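Long-range contact in esterase family protein (Staphylococcus aureus, PDB 7L0A), which probably hydrolyses S-formylglutathione to formate and glutathione, as a serine esterase of the alpha/beta-hydrolase fold: residues B[47-52]-B[114-119]. Numbering follows the deposited sequence.
Sequences LKTLML and FPLSKK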
loop_
_atom_site.group_PDB
_atom_site.type_symbol
_atom_site.label_atom_id
_atom_site.label_comp_id
_atom_site.label_asym_id
_atom_site.label_seq_id
_atom_site.Cartn_x
_atom_site.Cartn_y
_atom_site.Cartn_z
ATOM N N LEU B 47 -1.162 -12.988 -6.961
ATOM C CA LEU B 47 -2.486 -13.218 -6.410
ATOM C C LEU B 47 -3.598 -12.931 -7.408
ATOM O O LEU B 47 -3.520 -11.980 -8.192
ATOM C CB LEU B 47 -2.709 -12.311 -5.205
ATOM C CG LEU B 47 -1.823 -12.541 -3.964
ATOM C CD1 LEU B 47 -1.717 -11.229 -3.190
ATOM C CD2 LEU B 47 -2.458 -13.617 -3.142
ATOM N N LYS B 48 -4.682 -13.706 -7.303
ATOM C CA LYS B 48 -5.937 -13.328 -7.939
ATOM C C LYS B 48 -6.427 -11.998 -7.358
ATOM O O LYS B 48 -6.301 -11.731 -6.157
ATOM C CB LYS B 48 -7.013 -14.399 -7.744
ATOM C CG LYS B 48 -6.745 -15.693 -8.479
ATOM C CD LYS B 48 -7.841 -16.699 -8.186
ATOM C CE LYS B 48 -7.610 -18.018 -8.953
ATOM N NZ LYS B 48 -7.879 -17.869 -10.426
ATOM N N THR B 49 -7.011 -11.170 -8.210
ATOM C CA THR B 49 -7.278 -9.787 -7.865
ATOM C C THR B 49 -8.646 -9.332 -8.327
ATOM O O THR B 49 -9.019 -9.552 -9.491
ATOM C CB THR B 49 -6.199 -8.887 -8.492
ATOM O OG1 THR B 49 -4.902 -9.272 -8.017
ATOM C CG2 THR B 49 -6.437 -7.445 -8.195
ATOM N N LEU B 50 -9.368 -8.654 -7.425
ATOM C CA LEU B 50 -10.662 -8.052 -7.704
ATOM C C LEU B 50 -10.549 -6.538 -7.618
ATOM O O LEU B 50 -10.099 -6.001 -6.602
ATOM C CB LEU B 50 -11.715 -8.540 -6.708
ATOM C CG LEU B 50 -13.038 -7.814 -6.647
ATOM C CD1 LEU B 50 -13.756 -7.930 -8.013
ATOM C CD2 LEU B 50 -13.911 -8.311 -5.525
ATOM N N MET B 51 -10.965 -5.853 -8.675
ATOM C CA MET B 51 -11.215 -4.422 -8.652
ATOM C C MET B 51 -12.658 -4.164 -8.228
ATOM O O MET B 51 -13.589 -4.646 -8.879
ATOM C CB MET B 51 -10.960 -3.835 -10.044
ATOM C CG MET B 51 -11.235 -2.326 -10.143
ATOM S SD MET B 51 -10.076 -1.263 -9.253
ATOM C CE MET B 51 -8.621 -1.421 -10.308
ATOM N N LEU B 52 -12.853 -3.426 -7.130
ATOM C CA LEU B 52 -14.176 -3.223 -6.551
ATOM C C LEU B 52 -14.538 -1.751 -6.547
ATOM O O LEU B 52 -13.779 -0.910 -6.058
ATOM C CB LEU B 52 -14.229 -3.830 -5.135
ATOM C CG LEU B 52 -15.580 -3.713 -4.447
ATOM C CD1 LEU B 52 -16.725 -4.351 -5.192
ATOM C CD2 LEU B 52 -15.459 -4.318 -3.046
ATOM N N PHE B 114 2.436 -4.122 -6.642
ATOM C CA PHE B 114 2.062 -5.219 -5.761
ATOM C C PHE B 114 2.125 -6.573 -6.476
ATOM O O PHE B 114 2.097 -6.651 -7.719
ATOM C CB PHE B 114 0.644 -5.065 -5.174
ATOM C CG PHE B 114 0.486 -3.946 -4.189
ATOM C CD1 PHE B 114 1.138 -3.988 -2.962
ATOM C CD2 PHE B 114 -0.348 -2.886 -4.458
ATOM C CE1 PHE B 114 0.973 -2.955 -2.052
ATOM C CE2 PHE B 114 -0.510 -1.864 -3.552
ATOM C CZ PHE B 114 0.155 -1.904 -2.346
ATOM N N PRO B 115 2.203 -7.678 -5.711
ATOM C CA PRO B 115 2.310 -9.026 -6.333
ATOM C C PRO B 115 0.963 -9.587 -6.779
ATOM O O PRO B 115 0.423 -10.559 -6.222
ATOM C CB PRO B 115 2.949 -9.850 -5.205
ATOM C CG PRO B 115 2.420 -9.213 -3.955
ATOM C CD PRO B 115 2.388 -7.720 -4.252
ATOM N N LEU B 116 0.381 -8.936 -7.782
ATOM C CA LEU B 116 -0.946 -9.243 -8.286
ATOM C C LEU B 116 -0.802 -9.886 -9.656
ATOM O O LEU B 116 -0.015 -9.415 -10.487
ATOM C CB LEU B 116 -1.782 -7.973 -8.408
ATOM C CG LEU B 116 -1.864 -7.089 -7.165
ATOM C CD1 LEU B 116 -2.735 -5.902 -7.384
ATOM C CD2 LEU B 116 -2.372 -7.950 -6.016
ATOM N N SER B 117 -1.562 -10.956 -9.893
ATOM C CA SER B 117 -1.507 -11.602 -11.182
ATOM C C SER B 117 -1.937 -10.640 -12.286
ATOM O O SER B 117 -2.916 -9.900 -12.152
ATOM C CB SER B 117 -2.401 -12.822 -11.229
ATOM O OG SER B 117 -2.299 -13.444 -12.498
ATOM N N LYS B 118 -1.227 -10.708 -13.399
ATOM C CA LYS B 118 -1.562 -9.954 -14.596
ATOM C C LYS B 118 -2.325 -10.776 -15.606
ATOM O O LYS B 118 -2.680 -10.248 -16.673
ATOM C CB LYS B 118 -0.287 -9.410 -15.225
ATOM C CG LYS B 118 0.397 -8.368 -14.349
ATOM C CD LYS B 118 1.774 -7.994 -14.841
ATOM C CE LYS B 118 2.383 -6.890 -13.987
ATOM N NZ LYS B 118 3.689 -6.411 -14.520
ATOM N N LYS B 119 -2.599 -12.041 -15.298
ATOM C CA LYS B 119 -3.359 -12.889 -16.200
ATOM C C LYS B 119 -4.855 -12.598 -16.127
ATOM O O LYS B 119 -5.415 -12.431 -15.044
ATOM C CB LYS B 119 -3.143 -14.360 -15.860
ATOM C CG LYS B 119 -1.676 -14.775 -15.843
ATOM C CD LYS B 119 -1.553 -16.227 -15.409
ATOM C CE LYS B 119 -0.093 -16.614 -15.263
ATOM N NZ LYS B 119 0.689 -16.157 -16.446
#
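An isolated parallel beta bridge pairs L47, just ahead of strand 49-53 of this alpha/beta-hydrolase sheet, with L116 in the loop leading to strand 123-128, and illustrates how one residue can tie a loop to the run of chain that enters a strand through both its backbone polar groups. L47 N donates to P115 O over 3.0 Å. S117 N returns a nearly straight bond of 2.8 Å to L47 O. The accepting P115 carbonyl belongs to the central residue of an inverse gamma turn, whose own L116 N to F114 O bond is weak. L47 O is gripped twice: T49 OG1 lies 3.0 Å from L47 O as a second donor, and it reaches the oxygen from above the carbonyl plane, on the face opposite to S117 N. With OG1 anti to its carbonyl carbon (chi1 -59°), T49 makes this bond while crossing the L116 side chain at about a right angle; OG1 rests 3.4 Å from L116 CB, and T49 CG2 brushes L116 CD1. The leucine tips meet more loosely, L47 CD1 being 4.4 Å from L116 CD2. Beyond the bridge, S117 OG closes an ST turn by accepting from K119 N, and also bonds D122, which pairs with K48 as well. P115 touches I113, in helix 99-113 of the second subunit, while within the chain the buried junction packs L116 against helix 99-113 and L47 against L31 and P32 of strand 24-32.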